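Prenylcyclase (Actinoplanes teichomyceticus, PDB 6IJ1) probably acts on a prenyl chain, most likely as a cyclase, in a single-chain fold whose regular structure is mostly helical. Local coordinates at residues R121-D126 against L170-H175; P145-W150 against L295-D300; G234-H239 against F247-A252. One frame throughout, in Å; residues are numbered along the deposited sequence.

Interaction 1: R121-D126 against L170-H175; sequences RHVHDD and LPRREH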
ATOM      1  N   ARG A 121      14.755  -2.523  12.828  1.00 16.12           N
ATOM      2  CA  ARG A 121      14.875  -1.323  13.650  1.00 19.52           C
ATOM      3  C   ARG A 121      13.541  -0.637  13.873  1.00 17.20           C
ATOM      4  O   ARG A 121      13.411   0.111  14.867  1.00 19.71           O
ATOM      5  CB  ARG A 121      15.862  -0.356  12.999  1.00 23.03           C
ATOM      6  CG  ARG A 121      17.274  -0.893  13.085  1.00 24.44           C
ATOM      7  CD  ARG A 121      18.245   0.027  12.353  1.00 31.27           C
ATOM      8  NE  ARG A 121      18.319   1.292  13.067  1.00 48.58           N
ATOM      9  CZ  ARG A 121      19.299   2.175  12.920  1.00 59.62           C
ATOM     10  NH1 ARG A 121      19.278   3.304  13.615  1.00 60.01           N
ATOM     11  NH2 ARG A 121      20.295   1.925  12.077  1.00 61.08           N
ATOM     12  N   HIS A 122      12.544  -0.891  12.991  1.00 16.85           N
ATOM     13  CA  HIS A 122      11.253  -0.189  13.086  1.00 16.48           C
ATOM     14  C   HIS A 122      10.230  -0.980  13.863  1.00 16.72           C
ATOM     15  O   HIS A 122       9.105  -0.534  14.050  1.00 16.81           O
ATOM     16  CB  HIS A 122      10.706   0.141  11.659  1.00 15.42           C
ATOM     17  CG  HIS A 122      11.546   1.111  10.915  1.00 15.16           C
ATOM     18  ND1 HIS A 122      12.814   0.823  10.473  1.00 16.10           N
ATOM     19  CD2 HIS A 122      11.302   2.403  10.584  1.00 17.73           C
ATOM     20  CE1 HIS A 122      13.320   1.901   9.881  1.00 20.39           C
ATOM     21  NE2 HIS A 122      12.400   2.870   9.907  1.00 18.46           N
ATOM     22  N   VAL A 123      10.613  -2.145  14.416  1.00 17.35           N
ATOM     23  CA  VAL A 123       9.669  -2.983  15.155  1.00 17.78           C
ATOM     24  C   VAL A 123       9.581  -2.548  16.606  1.00 18.35           C
ATOM     25  O   VAL A 123      10.609  -2.485  17.313  1.00 22.37           O
ATOM     26  CB  VAL A 123      10.078  -4.448  15.065  1.00 18.26           C
ATOM     27  CG1 VAL A 123       9.148  -5.327  15.944  1.00 20.70           C
ATOM     28  CG2 VAL A 123      10.054  -4.893  13.618  1.00 20.59           C
ATOM     29  N   HIS A 124       8.387  -2.205  17.041  1.00 19.65           N
ATOM     30  CA  HIS A 124       8.119  -1.776  18.408  1.00 18.81           C
ATOM     31  C   HIS A 124       7.857  -2.975  19.326  1.00 20.41           C
ATOM     32  O   HIS A 124       7.577  -4.118  18.892  1.00 20.53           O
ATOM     33  CB  HIS A 124       6.901  -0.839  18.456  1.00 21.13           C
ATOM     34  CG  HIS A 124       7.229   0.601  18.162  1.00 24.68           C
ATOM     35  ND1 HIS A 124       7.925   1.399  19.050  1.00 26.42           N
ATOM     36  CD2 HIS A 124       6.901   1.405  17.122  1.00 26.39           C
ATOM     37  CE1 HIS A 124       8.055   2.614  18.544  1.00 27.07           C
ATOM     38  NE2 HIS A 124       7.456   2.639  17.372  1.00 24.53           N
ATOM     39  N   ASP A 125       7.874  -2.682  20.624  1.00 23.00           N
ATOM     40  CA  ASP A 125       7.690  -3.743  21.592  1.00 23.60           C
ATOM     41  C   ASP A 125       6.285  -4.310  21.568  1.00 26.31           C
ATOM     42  O   ASP A 125       6.081  -5.445  22.019  1.00 25.51           O
ATOM     43  CB  ASP A 125       8.007  -3.213  22.998  1.00 26.11           C
ATOM     44  CG  ASP A 125       9.496  -2.923  23.182  1.00 29.90           C
ATOM     45  OD1 ASP A 125      10.340  -3.409  22.369  1.00 32.72           O
ATOM     46  OD2 ASP A 125       9.827  -2.225  24.162  1.00 40.13           O
ATOM     47  N   ASP A 126       5.292  -3.572  21.062  1.00 22.18           N
ATOM     48  CA  ASP A 126       3.947  -4.129  20.950  1.00 21.98           C
ATOM     49  C   ASP A 126       3.745  -4.872  19.642  1.00 24.38           C
ATOM     50  O   ASP A 126       2.640  -5.390  19.394  1.00 25.79           O
ATOM     51  CB  ASP A 126       2.871  -3.046  21.096  1.00 27.15           C
ATOM     52  CG  ASP A 126       2.926  -1.968  19.990  1.00 23.75           C
ATOM     53  OD1 ASP A 126       3.829  -2.003  19.125  1.00 24.03           O
ATOM     54  OD2 ASP A 126       2.071  -1.051  20.026  1.00 31.32           O
ATOM     55  N   LEU A 170      10.603 -11.359   6.955  1.00 16.98           N
ATOM     56  CA  LEU A 170      10.605 -10.337   7.979  1.00 17.60           C
ATOM     57  C   LEU A 170      11.234 -10.846   9.280  1.00 20.00           C
ATOM     58  O   LEU A 170      10.820 -11.908   9.793  1.00 19.31           O
ATOM     59  CB  LEU A 170       9.158  -9.885   8.251  1.00 18.30           C
ATOM     60  CG  LEU A 170       9.093  -8.621   9.123  1.00 18.02           C
ATOM     61  CD1 LEU A 170       9.569  -7.416   8.259  1.00 20.08           C
ATOM     62  CD2 LEU A 170       7.690  -8.438   9.554  1.00 19.50           C
ATOM     63  N   PRO A 171      12.215 -10.145   9.844  1.00 19.65           N
ATOM     64  CA  PRO A 171      12.652 -10.488  11.210  1.00 17.00           C
ATOM     65  C   PRO A 171      11.531 -10.357  12.227  1.00 19.47           C
ATOM     66  O   PRO A 171      10.616  -9.539  12.105  1.00 20.44           O
ATOM     67  CB  PRO A 171      13.767  -9.469  11.494  1.00 20.34           C
ATOM     68  CG  PRO A 171      14.295  -9.098  10.159  1.00 24.29           C
ATOM     69  CD  PRO A 171      13.004  -9.026   9.276  1.00 22.18           C
ATOM     70  N   ARG A 172      11.606 -11.155  13.278  1.00 21.25           N
ATOM     71  CA  ARG A 172      10.632 -11.050  14.367  1.00 20.05           C
ATOM     72  C   ARG A 172       9.195 -11.189  13.863  1.00 17.34           C
ATOM     73  O   ARG A 172       8.296 -10.551  14.394  1.00 19.58           O
ATOM     74  CB  ARG A 172      10.780  -9.736  15.159  1.00 20.65           C
ATOM     75  CG  ARG A 172      12.210  -9.554  15.697  1.00 22.12           C
ATOM     76  CD  ARG A 172      12.357  -8.337  16.590  1.00 28.85           C
ATOM     77  NE  ARG A 172      11.589  -8.530  17.811  1.00 25.94           N
ATOM     78  CZ  ARG A 172      11.296  -7.548  18.656  1.00 26.38           C
ATOM     79  NH1 ARG A 172      10.597  -7.820  19.754  1.00 35.19           N
ATOM     80  NH2 ARG A 172      11.689  -6.300  18.377  1.00 27.97           N
ATOM     81  N   ARG A 173       9.008 -12.035  12.866  1.00 18.25           N
ATOM     82  CA  ARG A 173       7.720 -12.033  12.164  1.00 17.06           C
ATOM     83  C   ARG A 173       6.594 -12.484  13.072  1.00 18.77           C
ATOM     84  O   ARG A 173       5.480 -11.944  13.009  1.00 18.40           O
ATOM     85  CB  ARG A 173       7.790 -12.868  10.905  1.00 21.16           C
ATOM     86  CG  ARG A 173       6.523 -12.711  10.035  1.00 17.63           C
ATOM     87  CD  ARG A 173       6.695 -13.439   8.749  1.00 16.96           C
ATOM     88  NE  ARG A 173       5.560 -13.176   7.878  1.00 17.41           N
ATOM     89  CZ  ARG A 173       5.093 -13.990   6.961  1.00 17.86           C
ATOM     90  NH1 ARG A 173       5.622 -15.240   6.793  1.00 20.32           N
ATOM     91  NH2 ARG A 173       4.094 -13.613   6.177  1.00 19.66           N
ATOM     92  N   GLU A 174       6.834 -13.464  13.946  1.00 18.85           N
ATOM     93  CA  GLU A 174       5.754 -13.869  14.827  1.00 17.04           C
ATOM     94  C   GLU A 174       5.308 -12.739  15.743  1.00 19.12           C
ATOM     95  O   GLU A 174       4.106 -12.556  15.996  1.00 19.17           O
ATOM     96  CB  GLU A 174       6.215 -15.097  15.644  1.00 23.36           C
ATOM     97  CG  GLU A 174       5.405 -15.400  16.891  1.00 45.77           C
ATOM     98  CD  GLU A 174       5.973 -16.588  17.650  1.00 67.05           C
ATOM     99  OE1 GLU A 174       6.404 -17.531  16.975  1.00 63.74           O
ATOM    100  OE2 GLU A 174       6.017 -16.604  18.926  1.00 60.37           O
ATOM    101  N   HIS A 175       6.269 -12.007  16.302  1.00 19.05           N
ATOM    102  CA  HIS A 175       6.003 -10.859  17.139  1.00 18.71           C
ATOM    103  C   HIS A 175       5.167  -9.815  16.381  1.00 18.49           C
ATOM    104  O   HIS A 175       4.215  -9.250  16.931  1.00 18.91           O
ATOM    105  CB  HIS A 175       7.357 -10.301  17.584  1.00 20.11           C
ATOM    106  CG  HIS A 175       7.290  -9.027  18.344  1.00 21.16           C
ATOM    107  ND1 HIS A 175       6.751  -8.960  19.610  1.00 25.79           N
ATOM    108  CD2 HIS A 175       7.741  -7.778  18.057  1.00 21.59           C
ATOM    109  CE1 HIS A 175       6.861  -7.725  20.067  1.00 28.24           C
ATOM    110  NE2 HIS A 175       7.445  -6.987  19.142  1.00 24.41           N
TER
HETATM  111  O   HOH W   1      11.214  -3.690  19.750  1.00 31.71           O
HETATM  112  O   HOH W   2      10.236  -6.230  22.185  1.00 44.48           O

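Interaction 2: P145-W150 against L295-D300; sequences PVVPSW and LPWETD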
ATOM      1  N   PRO A 145      12.893  22.716  12.334  1.00 32.28           N
ATOM      2  CA  PRO A 145      12.892  22.827  13.794  1.00 37.12           C
ATOM      3  C   PRO A 145      11.597  23.329  14.388  1.00 26.46           C
ATOM      4  O   PRO A 145      11.425  23.154  15.596  1.00 30.72           O
ATOM      5  CB  PRO A 145      14.026  23.825  14.081  1.00 34.06           C
ATOM      6  CG  PRO A 145      14.125  24.622  12.848  1.00 34.37           C
ATOM      7  CD  PRO A 145      13.867  23.636  11.718  1.00 37.48           C
ATOM      8  N   VAL A 146      10.679  23.922  13.605  1.00 30.74           N
ATOM      9  CA  VAL A 146       9.442  24.412  14.211  1.00 26.39           C
ATOM     10  C   VAL A 146       8.568  23.227  14.630  1.00 26.76           C
ATOM     11  O   VAL A 146       7.848  23.291  15.636  1.00 24.89           O
ATOM     12  CB  VAL A 146       8.705  25.389  13.259  1.00 31.76           C
ATOM     13  CG1 VAL A 146       8.518  24.791  11.877  1.00 36.67           C
ATOM     14  CG2 VAL A 146       7.381  25.862  13.875  1.00 27.37           C
ATOM     15  N   VAL A 147       8.685  22.097  13.937  1.00 27.44           N
ATOM     16  CA  VAL A 147       7.925  20.915  14.322  1.00 24.61           C
ATOM     17  C   VAL A 147       8.197  20.515  15.775  1.00 25.92           C
ATOM     18  O   VAL A 147       9.348  20.238  16.163  1.00 28.55           O
ATOM     19  CB  VAL A 147       8.225  19.757  13.350  1.00 22.92           C
ATOM     20  CG1 VAL A 147       7.514  18.453  13.824  1.00 25.40           C
ATOM     21  CG2 VAL A 147       7.734  20.148  11.952  1.00 26.18           C
ATOM     22  N   PRO A 148       7.180  20.501  16.635  1.00 21.89           N
ATOM     23  CA  PRO A 148       7.451  20.274  18.061  1.00 24.73           C
ATOM     24  C   PRO A 148       7.790  18.842  18.393  1.00 25.13           C
ATOM     25  O   PRO A 148       8.477  18.600  19.394  1.00 29.36           O
ATOM     26  CB  PRO A 148       6.145  20.731  18.748  1.00 26.72           C
ATOM     27  CG  PRO A 148       5.114  20.659  17.702  1.00 27.91           C
ATOM     28  CD  PRO A 148       5.800  20.960  16.395  1.00 21.29           C
ATOM     29  N   SER A 149       7.337  17.879  17.585  1.00 20.15           N
ATOM     30  CA  SER A 149       7.594  16.485  17.911  1.00 22.80           C
ATOM     31  C   SER A 149       7.311  15.643  16.658  1.00 27.70           C
ATOM     32  O   SER A 149       6.441  16.023  15.860  1.00 24.03           O
ATOM     33  CB  SER A 149       6.703  16.047  19.060  1.00 28.36           C
ATOM     34  OG  SER A 149       6.619  14.645  19.119  1.00 29.28           O
ATOM     35  N   TRP A 150       8.133  14.603  16.431  1.00 23.24           N
ATOM     36  CA  TRP A 150       7.922  13.627  15.354  1.00 23.86           C
ATOM     37  C   TRP A 150       7.441  12.286  15.896  1.00 21.49           C
ATOM     38  O   TRP A 150       7.455  11.262  15.159  1.00 21.94           O
ATOM     39  CB  TRP A 150       9.196  13.466  14.520  1.00 25.01           C
ATOM     40  CG  TRP A 150       9.694  14.743  13.967  1.00 26.24           C
ATOM     41  CD1 TRP A 150      10.464  15.705  14.637  1.00 26.96           C
ATOM     42  CD2 TRP A 150       9.493  15.258  12.641  1.00 24.51           C
ATOM     43  NE1 TRP A 150      10.727  16.757  13.795  1.00 30.63           N
ATOM     44  CE2 TRP A 150      10.147  16.521  12.571  1.00 27.13           C
ATOM     45  CE3 TRP A 150       8.839  14.781  11.495  1.00 27.30           C
ATOM     46  CZ2 TRP A 150      10.171  17.292  11.391  1.00 31.49           C
ATOM     47  CZ3 TRP A 150       8.856  15.574  10.319  1.00 27.11           C
ATOM     48  CH2 TRP A 150       9.520  16.810  10.286  1.00 27.59           C
ATOM     49  N   LEU A 295       0.116  14.799  10.613  1.00 15.79           N
ATOM     50  CA  LEU A 295       1.112  15.711  11.143  1.00 16.71           C
ATOM     51  C   LEU A 295       2.093  14.925  12.004  1.00 18.28           C
ATOM     52  O   LEU A 295       1.685  14.001  12.684  1.00 17.61           O
ATOM     53  CB  LEU A 295       0.453  16.826  11.964  1.00 18.36           C
ATOM     54  CG  LEU A 295      -0.343  17.801  11.049  1.00 22.06           C
ATOM     55  CD1 LEU A 295      -1.355  18.531  11.917  1.00 24.82           C
ATOM     56  CD2 LEU A 295       0.548  18.689  10.212  1.00 18.49           C
ATOM     57  N   PRO A 296       3.364  15.331  12.028  1.00 17.64           N
ATOM     58  CA  PRO A 296       4.413  14.509  12.680  1.00 16.82           C
ATOM     59  C   PRO A 296       4.176  14.204  14.147  1.00 18.99           C
ATOM     60  O   PRO A 296       4.620  13.145  14.635  1.00 17.79           O
ATOM     61  CB  PRO A 296       5.668  15.359  12.506  1.00 20.70           C
ATOM     62  CG  PRO A 296       5.419  16.042  11.169  1.00 20.23           C
ATOM     63  CD  PRO A 296       3.945  16.312  11.108  1.00 18.10           C
ATOM     64  N   TRP A 297       3.486  15.082  14.871  1.00 18.54           N
ATOM     65  CA  TRP A 297       3.245  14.895  16.284  1.00 18.71           C
ATOM     66  C   TRP A 297       1.906  14.277  16.547  1.00 18.33           C
ATOM     67  O   TRP A 297       1.554  14.028  17.707  1.00 20.66           O
ATOM     68  CB  TRP A 297       3.345  16.290  16.970  1.00 16.82           C
ATOM     69  CG  TRP A 297       2.461  17.368  16.305  1.00 18.70           C
ATOM     70  CD1 TRP A 297       1.187  17.693  16.639  1.00 21.66           C
ATOM     71  CD2 TRP A 297       2.808  18.190  15.205  1.00 15.90           C
ATOM     72  NE1 TRP A 297       0.693  18.706  15.789  1.00 20.45           N
ATOM     73  CE2 TRP A 297       1.682  19.000  14.900  1.00 16.30           C
ATOM     74  CE3 TRP A 297       3.940  18.305  14.406  1.00 17.83           C
ATOM     75  CZ2 TRP A 297       1.688  19.931  13.844  1.00 16.75           C
ATOM     76  CZ3 TRP A 297       3.938  19.242  13.353  1.00 20.70           C
ATOM     77  CH2 TRP A 297       2.807  20.037  13.101  1.00 19.25           C
ATOM     78  N   GLU A 298       1.136  13.969  15.487  1.00 17.32           N
ATOM     79  CA  GLU A 298      -0.210  13.475  15.670  1.00 17.78           C
ATOM     80  C   GLU A 298      -0.221  11.952  15.735  1.00 18.96           C
ATOM     81  O   GLU A 298       0.309  11.284  14.833  1.00 18.92           O
ATOM     82  CB  GLU A 298      -1.087  13.958  14.520  1.00 17.52           C
ATOM     83  CG  GLU A 298      -2.432  13.397  14.526  1.00 17.98           C
ATOM     84  CD  GLU A 298      -3.300  13.848  15.692  1.00 22.08           C
ATOM     85  OE1 GLU A 298      -3.685  15.057  15.729  1.00 24.53           O
ATOM     86  OE2 GLU A 298      -3.607  13.032  16.552  1.00 22.81           O
ATOM     87  N   THR A 299      -0.769  11.405  16.827  1.00 17.55           N
ATOM     88  CA  THR A 299      -0.898   9.959  16.981  1.00 17.70           C
ATOM     89  C   THR A 299      -2.286   9.440  16.692  1.00 22.48           C
ATOM     90  O   THR A 299      -2.490   8.224  16.624  1.00 24.12           O
ATOM     91  CB  THR A 299      -0.508   9.504  18.394  1.00 23.13           C
ATOM     92  OG1 THR A 299      -1.466  10.013  19.329  1.00 25.84           O
ATOM     93  CG2 THR A 299       0.830  10.080  18.744  1.00 24.44           C
ATOM     94  N   ASP A 300      -3.243  10.307  16.469  1.00 20.69           N
ATOM     95  CA  ASP A 300      -4.636   9.889  16.333  1.00 22.22           C
ATOM     96  C   ASP A 300      -5.275  10.589  15.142  1.00 21.23           C
ATOM     97  O   ASP A 300      -6.199  11.389  15.308  1.00 21.60           O
ATOM     98  CB  ASP A 300      -5.342  10.253  17.643  1.00 21.18           C
ATOM     99  CG  ASP A 300      -6.763   9.798  17.723  1.00 29.84           C
ATOM    100  OD1 ASP A 300      -7.180   8.859  17.006  1.00 26.71           O
ATOM    101  OD2 ASP A 300      -7.491  10.407  18.546  1.00 28.74           O
TER

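Interaction 3: G234-H239 against F247-A252; sequences GAVTTH and FATALA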
ATOM      1  N   GLY A 234     -21.856  -2.820  -6.566  1.00 15.77           N
ATOM      2  CA  GLY A 234     -20.475  -3.234  -6.517  1.00 16.49           C
ATOM      3  C   GLY A 234     -19.528  -2.211  -5.921  1.00 17.77           C
ATOM      4  O   GLY A 234     -18.349  -2.555  -5.771  1.00 16.94           O
ATOM      5  N   ALA A 235     -19.956  -0.973  -5.715  1.00 15.37           N
ATOM      6  CA  ALA A 235     -19.014   0.095  -5.344  1.00 16.03           C
ATOM      7  C   ALA A 235     -18.909   0.231  -3.840  1.00 15.49           C
ATOM      8  O   ALA A 235     -19.888   0.031  -3.095  1.00 16.39           O
ATOM      9  CB  ALA A 235     -19.463   1.462  -5.895  1.00 17.65           C
ATOM     10  N   VAL A 236     -17.711   0.613  -3.358  1.00 14.03           N
ATOM     11  CA  VAL A 236     -17.555   1.142  -2.017  1.00 14.63           C
ATOM     12  C   VAL A 236     -17.551   2.659  -2.149  1.00 14.52           C
ATOM     13  O   VAL A 236     -16.638   3.204  -2.764  1.00 15.08           O
ATOM     14  CB  VAL A 236     -16.247   0.646  -1.372  1.00 15.21           C
ATOM     15  CG1 VAL A 236     -16.060   1.290  -0.017  1.00 15.58           C
ATOM     16  CG2 VAL A 236     -16.319  -0.903  -1.283  1.00 17.14           C
ATOM     17  N   THR A 237     -18.594   3.324  -1.674  1.00 15.16           N
ATOM     18  CA  THR A 237     -18.637   4.785  -1.745  1.00 13.19           C
ATOM     19  C   THR A 237     -17.989   5.387  -0.508  1.00 17.14           C
ATOM     20  O   THR A 237     -17.973   4.788   0.589  1.00 18.36           O
ATOM     21  CB  THR A 237     -20.094   5.266  -1.852  1.00 17.69           C
ATOM     22  OG1 THR A 237     -20.791   4.886  -0.647  1.00 20.11           O
ATOM     23  CG2 THR A 237     -20.742   4.683  -3.080  1.00 17.30           C
ATOM     24  N   THR A 238     -17.409   6.576  -0.685  1.00 14.75           N
ATOM     25  CA  THR A 238     -16.725   7.262   0.439  1.00 13.95           C
ATOM     26  C   THR A 238     -17.071   8.753   0.435  1.00 14.96           C
ATOM     27  O   THR A 238     -17.679   9.215  -0.497  1.00 15.74           O
ATOM     28  CB  THR A 238     -15.206   7.066   0.363  1.00 15.75           C
ATOM     29  OG1 THR A 238     -14.681   7.836  -0.714  1.00 15.64           O
ATOM     30  CG2 THR A 238     -14.805   5.618   0.192  1.00 16.76           C
ATOM     31  N   HIS A 239     -16.700   9.464   1.485  1.00 15.34           N
ATOM     32  CA  HIS A 239     -16.971  10.921   1.522  1.00 15.07           C
ATOM     33  C   HIS A 239     -16.264  11.619   0.351  1.00 14.70           C
ATOM     34  O   HIS A 239     -16.880  12.464  -0.292  1.00 16.12           O
ATOM     35  CB  HIS A 239     -16.506  11.464   2.874  1.00 16.35           C
ATOM     36  CG  HIS A 239     -16.468  12.949   2.957  1.00 17.35           C
ATOM     37  ND1 HIS A 239     -17.607  13.713   2.993  1.00 23.22           N
ATOM     38  CD2 HIS A 239     -15.436  13.810   3.023  1.00 20.26           C
ATOM     39  CE1 HIS A 239     -17.275  14.978   3.074  1.00 18.33           C
ATOM     40  NE2 HIS A 239     -15.960  15.065   3.086  1.00 21.87           N
ATOM     41  N   PHE A 247     -10.246   2.862  -5.650  1.00 12.09           N
ATOM     42  CA  PHE A 247      -9.258   2.332  -4.689  1.00 12.23           C
ATOM     43  C   PHE A 247      -9.936   1.518  -3.591  1.00 13.20           C
ATOM     44  O   PHE A 247      -9.550   0.356  -3.326  1.00 13.29           O
ATOM     45  CB  PHE A 247      -8.536   3.571  -4.127  1.00 12.75           C
ATOM     46  CG  PHE A 247      -7.374   3.298  -3.225  1.00 11.78           C
ATOM     47  CD1 PHE A 247      -6.191   2.758  -3.747  1.00 12.86           C
ATOM     48  CD2 PHE A 247      -7.447   3.628  -1.897  1.00 11.74           C
ATOM     49  CE1 PHE A 247      -5.065   2.608  -2.898  1.00 13.40           C
ATOM     50  CE2 PHE A 247      -6.308   3.478  -1.018  1.00 11.55           C
ATOM     51  CZ  PHE A 247      -5.144   2.963  -1.550  1.00 12.45           C
ATOM     52  N   ALA A 248     -10.931   2.114  -2.921  1.00 12.93           N
ATOM     53  CA  ALA A 248     -11.547   1.403  -1.797  1.00 11.79           C
ATOM     54  C   ALA A 248     -12.319   0.189  -2.274  1.00 13.38           C
ATOM     55  O   ALA A 248     -12.415  -0.815  -1.531  1.00 13.41           O
ATOM     56  CB  ALA A 248     -12.462   2.343  -1.017  1.00 14.27           C
ATOM     57  N   THR A 249     -12.925   0.269  -3.475  1.00 13.17           N
ATOM     58  CA  THR A 249     -13.677  -0.870  -4.007  1.00 11.90           C
ATOM     59  C   THR A 249     -12.730  -2.044  -4.279  1.00 13.39           C
ATOM     60  O   THR A 249     -13.035  -3.200  -3.948  1.00 13.65           O
ATOM     61  CB  THR A 249     -14.400  -0.425  -5.299  1.00 12.80           C
ATOM     62  OG1 THR A 249     -15.287   0.607  -4.942  1.00 13.52           O
ATOM     63  CG2 THR A 249     -15.254  -1.569  -5.878  1.00 13.69           C
ATOM     64  N   ALA A 250     -11.588  -1.770  -4.909  1.00 13.13           N
ATOM     65  CA  ALA A 250     -10.606  -2.810  -5.187  1.00 13.02           C
ATOM     66  C   ALA A 250     -10.076  -3.440  -3.903  1.00 13.97           C
ATOM     67  O   ALA A 250      -9.950  -4.680  -3.814  1.00 13.74           O
ATOM     68  CB  ALA A 250      -9.442  -2.200  -5.980  1.00 14.31           C
ATOM     69  N   LEU A 251      -9.810  -2.613  -2.903  1.00 13.41           N
ATOM     70  CA  LEU A 251      -9.292  -3.133  -1.647  1.00 12.60           C
ATOM     71  C   LEU A 251     -10.354  -3.927  -0.911  1.00 14.39           C
ATOM     72  O   LEU A 251     -10.026  -4.977  -0.330  1.00 14.25           O
ATOM     73  CB  LEU A 251      -8.759  -1.970  -0.794  1.00 11.99           C
ATOM     74  CG  LEU A 251      -7.543  -1.332  -1.420  1.00 12.31           C
ATOM     75  CD1 LEU A 251      -7.363   0.098  -0.874  1.00 14.48           C
ATOM     76  CD2 LEU A 251      -6.264  -2.187  -1.198  1.00 13.37           C
ATOM     77  N   ALA A 252     -11.615  -3.486  -0.927  1.00 13.83           N
ATOM     78  CA  ALA A 252     -12.649  -4.291  -0.270  1.00 13.81           C
ATOM     79  C   ALA A 252     -12.794  -5.632  -0.966  1.00 14.62           C
ATOM     80  O   ALA A 252     -12.932  -6.661  -0.281  1.00 14.15           O
ATOM     81  CB  ALA A 252     -13.995  -3.531  -0.282  1.00 14.97           C
TER

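Interaction 1: R121-D126 against L170-H175
Val123 CG1 lies over the face of the Arg172 guanidinium, 3.7 Å from Arg172 NH2, and on that same face sits the imidazole of His175, whose CD2 is 3.3 Å above the guanidinium plane. Arg172 NH1 in turn lies above one face of the imidazole, displaced toward the rim. The His175 ring turns its edge to the other segment: Val123 CG1 touches CD2 at 3.5 Å, and two carbonyl oxygens follow along the neighbouring NE2-CE1 edge. His175 NE2 donates to His124 O over 2.9 Å, with an N-H...O angle of 161°, the donor in the plane of the carbonyl and the acceptor near that of the ring. Asp125 O lies next to it, 3.1 Å from His175 CE1. A chi1 of 174° sets His175 CG anti to the backbone N. The loop after helix 112-121 thus packs against the N-terminal end of helix 173-182, with Arg172 at its N-cap position. At the edge of the guanidinium two waters lie in plane: one accepts from Arg172 NH2, while the other accepts from Arg172 NH1 and donates to Asp125 OD1 over 2.8 Å. Water rather than a direct salt bridge links the two residues, Asp125 OD1 and Arg172 NH2 being 5.1 Å apart. Beyond the segments, Val123 also packs on Val176, and Asp126 O accepts from Arg182 of the same helix. The bond to His124 O calls for a proton on NE2, while the overlying guanidinium would probably disfavour a positive charge on the ring.

Interaction 2: P145-W150 against L295-D300
Trp150 and Pro296 bring their CA atoms within 4.5 Å of each other, yet no hydrogen bond joins the two loops: Trp297 N lies near Ser149 O at a poor angle, and Trp150 CA makes a bent C-H...O contact with Pro296 O (3.4 Å, 124° at the hydrogen). The loop between helices 134-141 and 158-164 here meets the loop between strands 291-292 and 308-309. A type I turn from Leu295 to Glu298 presents Pro296 and Trp297 at its corner. Pro296 lies beside Trp150, both side chains pointing the same way; its CB comes 3.4 Å from Trp150 CE3, and its CG sits 3.6 Å from Trp150 CZ3. Val147 CG1 is over one face of the Trp150 ring, offset toward the rim, and it also touches Trp297 at its edge, 3.6 Å from CE3. The indole of Trp297 is sandwiched: Pro148 CD makes a CH-pi contact over one face, 4.2 Å from the centroid of the six-membered ring and 26° off its normal, while Leu295 CB from its own turn covers the opposite face. Ser149 O comes in at the edge, in the ring plane. A chi1 of 52° puts Trp297 CG between the backbone N and the carbonyl carbon. Outside the segments, Phe141 stacks on Trp150, Trp153 meets it edge-to-face, and Trp153 is joined to Pro296 by a backbone hydrogen bond. An alanine in place of Trp150 would probably open a gap beside Pro296 and Val147 and leave Phe141 without its stacking partner. Adhesion between the loops therefore rests on proline, valine and indole surfaces, with shape rather than direct polar pairing setting how they meet.

Interaction 3: G234-H239 against F247-A252
One hydrogen bond spans the contact: Val236 N donates to Thr249 OG1 over 2.9 Å, nearly straight at 172°. Thr249 OG1 stands beside its own backbone N (chi1 -61°) and is also hydrogen-bonded to Ser245 O, one turn earlier, so the hydroxyl ties the incoming loop to helix 246-256 while its rotation is fixed by two partners. Apolar packing accompanies this bond. Val236 spreads its two methyls over successive turns of the helix, CG1 meeting Ala248 CB at 3.9 Å and CG2 meeting Ala252 CB at 3.6 Å; the small alanines let the valine come close to the helix surface. Thr238 CG2 makes a lighter contact with Ala248 CB at 4.2 Å. The methyl of Thr249, anti to its backbone N, comes 3.3 Å from Gly234 O, a buried carbonyl with no polar partner in the model. Around the pair, Val236 also touches Glu199 of helix 198-209, and Thr249 touches Ala271 of helix 265-278. This is a helix-loop-helix connection in which the loop leaving helix 216-229 folds back over the helix it leads into, consistent with the alpha-alpha hairpins of squalene-cyclase-like class II terpene cyclases, to which this protein probably belongs.

In the fold
Interaction 3 is buried, interaction 2 partly so, and interaction 1 lies at the surface, where waters join its charged side chains. Interactions 1 and 3 each set a loop against the helix 173-182 or 246-256, but they sit on opposite sides of the chain's centre, their own centres about 31 Å apart. Interaction 2 joins two loops far apart in sequence and uses no direct hydrogen bond, whereas each of the others has one that ties a side chain to a backbone atom. Segments 145-150 and 295-300 bracket interaction 3 in sequence, and alternate with those of interaction 1, about 9 Å away at the nearest atoms.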